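Local atomic coordinates of putative hydrolase (PDB entry 4XUK), a protein that probably hydrolyses organophosphorus triesters and lactones at a two-zinc centre, as a member of the metallo-beta-lactamase superfamily. Residues Q15-M26 with K52-V63; H265-H273 with Y282-K290. The protein carries 2 engineered substitutions. One frame throughout, in Å; residues are numbered along the deposited sequence.

Interaction 1 (Q15-M26 with K52-V63)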
loop_
_atom_site.group_PDB
_atom_site.type_symbol
_atom_site.label_atom_id
_atom_site.label_comp_id
_atom_site.label_asym_id
_atom_site.label_seq_id
_atom_site.Cartn_x
_atom_site.Cartn_y
_atom_site.Cartn_z
ATOM N N GLN A 15 1.608 6.255 18.093
ATOM C CA GLN A 15 1.791 6.472 16.667
ATOM C C GLN A 15 3.045 5.740 16.235
ATOM O O GLN A 15 4.115 5.911 16.833
ATOM C CB GLN A 15 1.917 7.963 16.339
ATOM C CG GLN A 15 2.149 8.230 14.860
ATOM C CD GLN A 15 2.224 9.713 14.515
ATOM O OE1 GLN A 15 3.107 10.429 14.978
ATOM N NE2 GLN A 15 1.295 10.173 13.687
ATOM N N ILE A 16 2.896 4.891 15.227
ATOM C CA ILE A 16 4.031 4.211 14.627
ATOM C C ILE A 16 4.259 4.812 13.243
ATOM O O ILE A 16 3.335 4.902 12.440
ATOM C CB ILE A 16 3.769 2.701 14.503
ATOM C CG1 ILE A 16 3.580 2.102 15.898
ATOM C CG2 ILE A 16 4.919 2.023 13.764
ATOM C CD1 ILE A 16 2.989 0.702 15.918
ATOM N N THR A 17 5.485 5.245 12.973
ATOM C CA THR A 17 5.806 5.804 11.671
ATOM C C THR A 17 6.652 4.814 10.889
ATOM O O THR A 17 7.770 4.482 11.302
ATOM C CB THR A 17 6.591 7.111 11.806
ATOM O OG1 THR A 17 5.919 7.985 12.731
ATOM C CG2 THR A 17 6.709 7.800 10.456
ATOM N N ALA A 18 6.125 4.343 9.760
ATOM C CA ALA A 18 6.907 3.487 8.870
ATOM C C ALA A 18 7.874 4.384 8.123
ATOM O O ALA A 18 7.470 5.447 7.635
ATOM C CB ALA A 18 6.001 2.758 7.890
ATOM N N LEU A 19 9.136 3.967 8.047
ATOM C CA LEU A 19 10.169 4.739 7.358
ATOM C C LEU A 19 10.869 3.887 6.307
ATOM O O LEU A 19 11.357 2.789 6.611
ATOM C CB LEU A 19 11.212 5.236 8.362
ATOM C CG LEU A 19 10.701 6.145 9.472
ATOM C CD1 LEU A 19 11.839 6.519 10.434
ATOM C CD2 LEU A 19 10.055 7.393 8.865
ATOM N N LEU A 20 10.927 4.396 5.077
ATOM C CA LEU A 20 11.543 3.661 3.964
ATOM C C LEU A 20 13.037 3.967 3.873
ATOM O O LEU A 20 13.443 5.138 3.905
ATOM C CB LEU A 20 10.851 4.007 2.635
ATOM C CG LEU A 20 11.370 3.284 1.375
ATOM C CD1 LEU A 20 11.223 1.765 1.497
ATOM C CD2 LEU A 20 10.663 3.761 0.121
ATOM N N ASP A 21 13.851 2.919 3.776
ATOM C CA ASP A 21 15.280 3.093 3.575
ATOM C C ASP A 21 15.631 3.012 2.099
ATOM O O ASP A 21 16.573 3.651 1.640
ATOM C CB ASP A 21 16.093 2.036 4.339
ATOM C CG ASP A 21 17.520 2.482 4.580
ATOM O OD1 ASP A 21 17.717 3.598 5.127
ATOM O OD2 ASP A 21 18.454 1.743 4.216
ATOM N N GLY A 22 14.866 2.232 1.351
ATOM C CA GLY A 22 15.174 2.010 -0.051
ATOM C C GLY A 22 14.579 0.695 -0.496
ATOM O O GLY A 22 13.904 0.019 0.295
ATOM N N THR A 23 14.847 0.326 -1.746
ATOM C CA THR A 23 14.264 -0.864 -2.346
ATOM C C THR A 23 15.347 -1.695 -3.026
ATOM O O THR A 23 16.111 -1.172 -3.843
ATOM C CB THR A 23 13.211 -0.477 -3.389
ATOM O OG1 THR A 23 12.251 0.405 -2.796
ATOM C CG2 THR A 23 12.498 -1.709 -3.898
ATOM N N ASN A 24 15.421 -2.965 -2.703
ATOM C CA ASN A 24 16.276 -3.860 -3.439
ATOM C C ASN A 24 15.569 -4.704 -4.468
ATOM O O ASN A 24 14.407 -4.900 -4.379
ATOM C CB ASN A 24 17.039 -4.784 -2.545
ATOM C CG ASN A 24 18.070 -4.081 -1.727
ATOM O OD1 ASN A 24 18.532 -3.024 -2.025
ATOM N ND2 ASN A 24 18.405 -4.689 -0.672
ATOM N N PHE A 25 16.332 -5.241 -5.410
ATOM C CA PHE A 25 15.785 -6.200 -6.368
ATOM C C PHE A 25 16.655 -7.452 -6.370
ATOM O O PHE A 25 17.655 -7.522 -7.082
ATOM C CB PHE A 25 15.700 -5.578 -7.766
ATOM C CG PHE A 25 14.738 -4.426 -7.850
ATOM C CD1 PHE A 25 15.147 -3.142 -7.527
ATOM C CD2 PHE A 25 13.423 -4.631 -8.241
ATOM C CE1 PHE A 25 14.261 -2.083 -7.586
ATOM C CE2 PHE A 25 12.532 -3.572 -8.310
ATOM C CZ PHE A 25 12.958 -2.294 -7.976
ATOM N N MET A 26 16.285 -8.432 -5.554
ATOM C CA MET A 26 17.146 -9.592 -5.342
ATOM C C MET A 26 16.888 -10.732 -6.325
ATOM O O MET A 26 15.823 -10.819 -6.939
ATOM C CB MET A 26 17.054 -10.080 -3.893
ATOM C CG MET A 26 15.684 -10.528 -3.450
ATOM S SD MET A 26 15.609 -10.915 -1.672
ATOM C CE MET A 26 13.850 -11.269 -1.528
ATOM N N LYS A 52 14.241 -7.529 -13.549
ATOM C CA LYS A 52 15.127 -6.760 -12.676
ATOM C C LYS A 52 15.428 -7.504 -11.370
ATOM O O LYS A 52 16.523 -7.388 -10.812
ATOM C CB LYS A 52 14.500 -5.399 -12.369
ATOM C CG LYS A 52 15.484 -4.344 -11.867
ATOM C CD LYS A 52 14.759 -3.036 -11.544
ATOM C CE LYS A 52 15.739 -1.891 -11.330
ATOM N NZ LYS A 52 15.057 -0.656 -10.859
ATOM N N GLY A 53 14.456 -8.271 -10.885
ATOM C CA GLY A 53 14.635 -9.035 -9.660
ATOM C C GLY A 53 13.402 -8.984 -8.774
ATOM O O GLY A 53 12.382 -8.404 -9.148
ATOM N N VAL A 54 13.491 -9.591 -7.596
ATOM C CA VAL A 54 12.357 -9.618 -6.677
ATOM C C VAL A 54 12.380 -8.352 -5.820
ATOM O O VAL A 54 13.257 -8.184 -4.966
ATOM C CB VAL A 54 12.403 -10.873 -5.797
ATOM C CG1 VAL A 54 11.216 -10.911 -4.870
ATOM C CG2 VAL A 54 12.449 -12.141 -6.678
ATOM N N GLN A 55 11.435 -7.450 -6.067
ATOM C CA GLN A 55 11.407 -6.166 -5.365
ATOM C C GLN A 55 11.228 -6.393 -3.872
ATOM O O GLN A 55 10.330 -7.137 -3.466
ATOM C CB GLN A 55 10.270 -5.295 -5.906
ATOM C CG GLN A 55 10.284 -3.861 -5.370
ATOM C CD GLN A 55 9.190 -2.997 -5.977
ATOM O OE1 GLN A 55 8.623 -3.326 -7.019
ATOM N NE2 GLN A 55 8.888 -1.889 -5.322
ATOM N N THR A 56 12.084 -5.768 -3.062
ATOM C CA THR A 56 12.067 -5.991 -1.625
ATOM C C THR A 56 12.347 -4.683 -0.907
ATOM O O THR A 56 13.417 -4.094 -1.075
ATOM C CB THR A 56 13.125 -7.029 -1.231
ATOM O OG1 THR A 56 12.880 -8.233 -1.969
ATOM C CG2 THR A 56 13.077 -7.322 0.271
ATOM N N SER A 57 11.371 -4.217 -0.131
ATOM C CA SER A 57 11.547 -2.994 0.644
ATOM C C SER A 57 12.530 -3.229 1.790
ATOM O O SER A 57 12.719 -4.364 2.251
ATOM C CB SER A 57 10.212 -2.512 1.207
ATOM O OG SER A 57 9.290 -2.191 0.187
ATOM N N ILE A 58 13.152 -2.142 2.234
ATOM C CA ILE A 58 13.900 -2.139 3.470
ATOM C C ILE A 58 13.289 -1.007 4.285
ATOM O O ILE A 58 13.368 0.156 3.889
ATOM C CB ILE A 58 15.412 -1.880 3.257
ATOM C CG1 ILE A 58 16.039 -2.942 2.356
ATOM C CG2 ILE A 58 16.139 -1.886 4.612
ATOM C CD1 ILE A 58 15.904 -2.646 0.869
ATOM N N ASN A 59 12.633 -1.357 5.387
ATOM C CA ASN A 59 11.947 -0.373 6.215
ATOM C C ASN A 59 12.534 -0.298 7.642
ATOM O O ASN A 59 13.243 -1.214 8.097
ATOM C CB ASN A 59 10.456 -0.712 6.323
ATOM C CG ASN A 59 9.825 -1.074 4.991
ATOM O OD1 ASN A 59 9.957 -0.355 4.004
ATOM N ND2 ASN A 59 9.099 -2.177 4.970
ATOM N N ALA A 60 12.240 0.804 8.332
ATOM C CA ALA A 60 12.466 0.923 9.775
ATOM C C ALA A 60 11.200 1.528 10.373
ATOM O O ALA A 60 10.360 2.053 9.629
ATOM C CB ALA A 60 13.653 1.812 10.061
ATOM N N PHE A 61 11.064 1.484 11.701
ATOM C CA PHE A 61 9.850 1.992 12.353
ATOM C C PHE A 61 10.129 2.867 13.566
ATOM O O PHE A 61 10.926 2.497 14.441
ATOM C CB PHE A 61 8.925 0.823 12.746
ATOM C CG PHE A 61 8.588 -0.074 11.594
ATOM C CD1 PHE A 61 7.565 0.258 10.719
ATOM C CD2 PHE A 61 9.339 -1.218 11.346
ATOM C CE1 PHE A 61 7.271 -0.549 9.626
ATOM C CE2 PHE A 61 9.053 -2.026 10.272
ATOM C CZ PHE A 61 8.018 -1.688 9.398
ATOM N N LEU A 62 9.459 4.022 13.603
ATOM C CA LEU A 62 9.467 4.934 14.752
ATOM C C LEU A 62 8.219 4.691 15.582
ATOM O O LEU A 62 7.117 4.605 15.035
ATOM C CB LEU A 62 9.439 6.393 14.285
ATOM C CG LEU A 62 10.718 7.210 14.156
ATOM C CD1 LEU A 62 10.335 8.633 13.755
ATOM C CD2 LEU A 62 11.557 7.210 15.452
ATOM N N VAL A 63 8.380 4.595 16.897
ATOM C CA VAL A 63 7.241 4.374 17.782
ATOM C C VAL A 63 7.185 5.483 18.830
ATOM O O VAL A 63 8.058 5.587 19.705
ATOM C CB VAL A 63 7.337 3.012 18.491
ATOM C CG1 VAL A 63 6.058 2.718 19.273
ATOM C CG2 VAL A 63 7.608 1.896 17.472
HETATM O O HOH W 1 9.868 -0.477 -1.713
#
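From Ile16 opposite Val63 to Met26 opposite Val54, the two strands run antiparallel, their short axes crossing at 149°, and ten backbone N-H...O bonds join them. A beta bulge breaks the register by one residue: Asp21 and Gly22 both face Ile58, whose O accepts from Asp21 N at 2.8 Å while its N donates to Gly22 O at 3.0 Å. With phi at 155°, Gly22 holds a conformation in which a CB would collide with the preceding carbonyl. The buried Asp21 carboxylate accepts from backbone N-H groups of Ala76, Gly85 and Val87.

The pair belongs to one of the two mixed sheets of the metallo-beta-lactamase alpha-beta/beta-alpha sandwich. Leu19, Ala60 and Leu62 pack under helix 87-93, with Leu19 CD1 3.9 Å from Leu62 CG, whereas Ile16 and Val63 on the other face meet Phe215 of the second sheet.

Beyond the bulge, Lys52 has CG anti to its backbone N (chi1 -161°) and an extended chain that carries its methylenes over one face of Phe25. Lys52 CD stands 3.8 Å from the Phe25 centroid in a CH-pi contact, and Lys52 NZ, 4.2 Å from that centroid, adds an off-centre cation-pi contact. The extended Met26 chain crosses Thr56 at about a right angle, bringing Met26 CE within 3.2 Å of Thr56 OG1 in close van der Waals contact. A water joins Thr23 OG1 to Ser57 OG; these hydroxyls also bond Asp291 and His288 of the second subunit, respectively.

Interaction 2 (H265-H273 with Y282-K290). With ZN (zinc ion), chain C.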
loop_
_atom_site.group_PDB
_atom_site.type_symbol
_atom_site.label_atom_id
_atom_site.label_comp_id
_atom_site.label_asym_id
_atom_site.label_seq_id
_atom_site.Cartn_x
_atom_site.Cartn_y
_atom_site.Cartn_z
ATOM N N HIS A 265 11.144 -6.035 5.802
ATOM C CA HIS A 265 11.219 -6.485 4.403
ATOM C C HIS A 265 9.899 -6.858 3.727
ATOM O O HIS A 265 9.903 -7.625 2.762
ATOM C CB HIS A 265 12.206 -7.657 4.277
ATOM C CG HIS A 265 13.619 -7.269 4.560
ATOM N ND1 HIS A 265 14.160 -6.083 4.119
ATOM C CD2 HIS A 265 14.597 -7.903 5.255
ATOM C CE1 HIS A 265 15.416 -6.002 4.532
ATOM N NE2 HIS A 265 15.702 -7.095 5.212
ATOM N N LEU A 266 8.777 -6.334 4.218
ATOM C CA LEU A 266 7.512 -6.475 3.490
ATOM C C LEU A 266 7.220 -5.125 2.833
ATOM O O LEU A 266 7.774 -4.108 3.259
ATOM C CB LEU A 266 6.385 -6.938 4.433
ATOM C CG LEU A 266 6.606 -8.356 4.968
ATOM C CD1 LEU A 266 5.510 -8.809 5.942
ATOM C CD2 LEU A 266 6.733 -9.331 3.823
ATOM N N PRO A 267 6.399 -5.107 1.762
ATOM C CA PRO A 267 6.222 -3.878 0.974
ATOM C C PRO A 267 5.854 -2.655 1.803
ATOM O O PRO A 267 4.835 -2.675 2.523
ATOM C CB PRO A 267 5.084 -4.245 0.018
ATOM C CG PRO A 267 5.288 -5.727 -0.215
ATOM C CD PRO A 267 5.719 -6.260 1.140
ATOM N N PHE A 268 6.686 -1.614 1.712
ATOM C CA PHE A 268 6.455 -0.365 2.445
ATOM C C PHE A 268 5.006 0.078 2.329
ATOM O O PHE A 268 4.442 0.075 1.228
ATOM C CB PHE A 268 7.378 0.751 1.937
ATOM C CG PHE A 268 7.164 2.065 2.632
ATOM C CD1 PHE A 268 7.842 2.355 3.807
ATOM C CD2 PHE A 268 6.266 2.999 2.124
ATOM C CE1 PHE A 268 7.636 3.544 4.456
ATOM C CE2 PHE A 268 6.053 4.202 2.773
ATOM C CZ PHE A 268 6.738 4.477 3.928
ATOM N N PRO A 269 4.393 0.495 3.449
ATOM C CA PRO A 269 4.930 0.736 4.800
ATOM C C PRO A 269 5.326 -0.500 5.609
ATOM O O PRO A 269 5.943 -0.329 6.671
ATOM C CB PRO A 269 3.781 1.473 5.502
ATOM C CG PRO A 269 2.563 1.080 4.754
ATOM C CD PRO A 269 2.996 0.940 3.331
ATOM N N GLY A 270 4.999 -1.707 5.146
ATOM C CA GLY A 270 5.421 -2.910 5.855
ATOM C C GLY A 270 4.583 -3.228 7.083
ATOM O O GLY A 270 4.993 -4.015 7.946
ATOM N N ILE A 271 3.400 -2.624 7.155
ATOM C CA ILE A 271 2.501 -2.811 8.286
ATOM C C ILE A 271 1.225 -3.499 7.792
ATOM O O ILE A 271 0.642 -3.117 6.767
ATOM C CB ILE A 271 2.167 -1.446 8.949
ATOM C CG1 ILE A 271 3.446 -0.733 9.410
ATOM C CG2 ILE A 271 1.211 -1.622 10.125
ATOM C CD1 ILE A 271 3.186 0.677 10.009
ATOM N N GLY A 272 0.800 -4.532 8.499
ATOM C CA GLY A 272 -0.342 -5.315 8.055
ATOM C C GLY A 272 -0.630 -6.461 9.003
ATOM O O GLY A 272 -0.239 -6.429 10.169
ATOM N N HIS A 273 -1.317 -7.480 8.497
ATOM C CA HIS A 273 -1.697 -8.629 9.303
ATOM C C HIS A 273 -1.515 -9.878 8.453
ATOM O O HIS A 273 -1.401 -9.778 7.228
ATOM C CB HIS A 273 -3.160 -8.506 9.699
ATOM C CG HIS A 273 -3.459 -7.321 10.567
ATOM N ND1 HIS A 273 -3.666 -6.056 10.056
ATOM C CD2 HIS A 273 -3.595 -7.212 11.910
ATOM C CE1 HIS A 273 -3.922 -5.219 11.049
ATOM N NE2 HIS A 273 -3.890 -5.895 12.182
ATOM N N TYR A 282 -0.038 -18.763 3.981
ATOM C CA TYR A 282 -0.433 -17.525 4.641
ATOM C C TYR A 282 -0.596 -16.455 3.585
ATOM O O TYR A 282 -0.079 -16.603 2.481
ATOM C CB TYR A 282 0.620 -17.121 5.675
ATOM C CG TYR A 282 0.740 -18.138 6.780
ATOM C CD1 TYR A 282 -0.039 -18.036 7.921
ATOM C CD2 TYR A 282 1.604 -19.216 6.667
ATOM C CE1 TYR A 282 0.047 -18.975 8.927
ATOM C CE2 TYR A 282 1.698 -20.161 7.674
ATOM C CZ TYR A 282 0.914 -20.029 8.798
ATOM O OH TYR A 282 0.993 -20.954 9.807
ATOM N N GLN A 283 -1.327 -15.392 3.917
ATOM C CA GLN A 283 -1.517 -14.275 2.992
ATOM C C GLN A 283 -1.267 -12.959 3.730
ATOM O O GLN A 283 -1.768 -12.759 4.842
ATOM C CB GLN A 283 -2.929 -14.299 2.382
ATOM C CG GLN A 283 -3.215 -13.142 1.407
ATOM C CD GLN A 283 -4.628 -13.183 0.818
ATOM O OE1 GLN A 283 -5.271 -14.231 0.790
ATOM N NE2 GLN A 283 -5.115 -12.029 0.350
ATOM N N TRP A 284 -0.462 -12.085 3.129
ATOM C CA TRP A 284 -0.126 -10.804 3.727
ATOM C C TRP A 284 -1.226 -9.821 3.376
ATOM O O TRP A 284 -1.490 -9.586 2.192
ATOM C CB TRP A 284 1.204 -10.309 3.152
ATOM C CG TRP A 284 1.584 -8.907 3.524
ATOM C CD1 TRP A 284 1.724 -7.834 2.681
ATOM C CD2 TRP A 284 1.888 -8.426 4.837
ATOM N NE1 TRP A 284 2.096 -6.711 3.400
ATOM C CE2 TRP A 284 2.202 -7.054 4.725
ATOM C CE3 TRP A 284 1.923 -9.022 6.095
ATOM C CZ2 TRP A 284 2.548 -6.271 5.832
ATOM C CZ3 TRP A 284 2.261 -8.245 7.191
ATOM C CH2 TRP A 284 2.575 -6.887 7.051
ATOM N N ILE A 285 -1.861 -9.256 4.402
ATOM C CA ILE A 285 -2.887 -8.239 4.208
ATOM C C ILE A 285 -2.309 -6.882 4.620
ATOM O O ILE A 285 -2.170 -6.608 5.810
ATOM C CB ILE A 285 -4.117 -8.508 5.101
ATOM C CG1 ILE A 285 -4.496 -10.000 5.112
ATOM C CG2 ILE A 285 -5.278 -7.650 4.655
ATOM C CD1 ILE A 285 -4.828 -10.545 3.729
ATOM N N PRO A 286 -1.973 -6.024 3.647
ATOM C CA PRO A 286 -1.447 -4.707 4.038
ATOM C C PRO A 286 -2.527 -3.843 4.698
ATOM O O PRO A 286 -3.724 -4.027 4.446
ATOM C CB PRO A 286 -0.986 -4.094 2.704
ATOM C CG PRO A 286 -1.740 -4.840 1.645
ATOM C CD PRO A 286 -1.960 -6.230 2.187
ATOM N N ILE A 287 -2.127 -2.931 5.574
ATOM C CA ILE A 287 -3.129 -2.051 6.170
ATOM C C ILE A 287 -3.678 -1.116 5.107
ATOM O O ILE A 287 -3.052 -0.906 4.059
ATOM C CB ILE A 287 -2.590 -1.242 7.351
ATOM C CG1 ILE A 287 -1.284 -0.545 6.979
ATOM C CG2 ILE A 287 -2.385 -2.139 8.562
ATOM C CD1 ILE A 287 -1.365 0.940 7.142
ATOM N N HIS A 288 -4.857 -0.571 5.377
ATOM C CA HIS A 288 -5.582 0.241 4.408
ATOM C C HIS A 288 -5.286 1.709 4.742
ATOM O O HIS A 288 -5.582 2.163 5.853
ATOM C CB HIS A 288 -7.082 -0.078 4.528
ATOM C CG HIS A 288 -7.941 0.533 3.459
ATOM N ND1 HIS A 288 -9.156 -0.003 3.084
ATOM C CD2 HIS A 288 -7.768 1.639 2.697
ATOM C CE1 HIS A 288 -9.689 0.739 2.129
ATOM N NE2 HIS A 288 -8.869 1.744 1.877
ATOM N N PHE A 289 -4.643 2.427 3.840
ATOM C CA PHE A 289 -4.296 3.849 3.988
ATOM C C PHE A 289 -5.361 4.695 4.734
ATOM O O PHE A 289 -6.549 4.686 4.279
ATOM C CB PHE A 289 -3.974 4.467 2.613
ATOM C CG PHE A 289 -3.281 5.798 2.679
ATOM C CD1 PHE A 289 -3.946 6.926 3.101
ATOM C CD2 PHE A 289 -1.979 5.924 2.349
ATOM C CE1 PHE A 289 -3.319 8.130 3.182
ATOM C CE2 PHE A 289 -1.350 7.123 2.435
ATOM C CZ PHE A 289 -2.025 8.232 2.856
ATOM N N LYS A 290 -4.970 5.365 5.775
ATOM C CA LYS A 290 -5.871 6.180 6.491
ATOM C C LYS A 290 -5.445 7.664 6.554
ATOM O O LYS A 290 -4.474 7.990 7.144
ATOM C CB LYS A 290 -6.027 5.598 7.851
ATOM C CG LYS A 290 -7.401 5.684 8.450
ATOM C CD LYS A 290 -7.464 4.780 9.653
ATOM C CE LYS A 290 -8.722 3.937 9.718
ATOM N NZ LYS A 290 -8.546 2.462 9.848
HETATM ZN ZN ZN C . 17.424 -7.261 6.600
HETATM O O HOH W 2 2.565 -4.091 2.514
HETATM O O HOH W 3 -3.900 -5.282 7.323
#
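Ile285 O is gripped twice: His273 N donates to it at 3.0 Å, and a water donates from 2.7 Å. That water lies in the plane of the His273 ring at its edge, 2.9 Å from ND1, and so links the imidazole to the opposite backbone. Ile285 N returns a bond to His273 O, completing a hydrogen-bonded pair, and Ile287 N donates to Ile271 O just past the strand end.

The indole of Trp284 lies between Leu266 and Pro286 of its own strand, a broad flat group that meets a partner on each face. Leu266 CD1 sits over its six-membered ring, 3.5 Å from the centroid in a CH-pi contact, while Pro286 N lies over the opposite face toward the rim. Gly272 has no side chain, so that Gly272 N comes to 3.3 Å from Trp284 CH2. The indole N-H is also satisfied: Trp284 NE1 donates to a second water at 2.8 Å, which in turn donates to Pro267 O, an acceptor shared with Gly270 N.

Strands 271-275 and 283-286 form the C-terminal beta hairpin at one margin of the second sheet of the sandwich. Ahead of it, the 265-270 loop, with a cis peptide before Pro269, leads back to the active centre, where His265 NE2 binds zinc at 2.2 Å together with Asp112, His113 and Asp218.

Past the hairpin strand, Ile287 has CG1 between its backbone N and carbonyl carbon (chi1 50°), which sets CG1 3.2 Å from Ile271 O. CG2 of Ile287 meets CG2 of Ile271, and both side chains pack on Tyr9 of strand 6-11, apolar branches suited to an aromatic neighbour; Ile287 also touches Tyr7. The His273 ring stacks on Tyr47 of the second subunit.

From the N terminus, after strand 14-26 the chain leaves the sheet, forms helix 36-45 and returns as strand 54-64, so interaction 1 closes a loop of 25 residues early in the chain. Interaction 2 closes a much shorter loop of eight residues near the C terminus; the two follow in series, neither nested nor crossed. One lies in the first sheet and the other at the end of the second, and they meet in space: Asn59 ND2 probably bonds Leu266 O, and Ser57 O probably accepts from His265 ND1, which would help to orient the zinc ligand His265. Residues of both contacts also reach the second subunit.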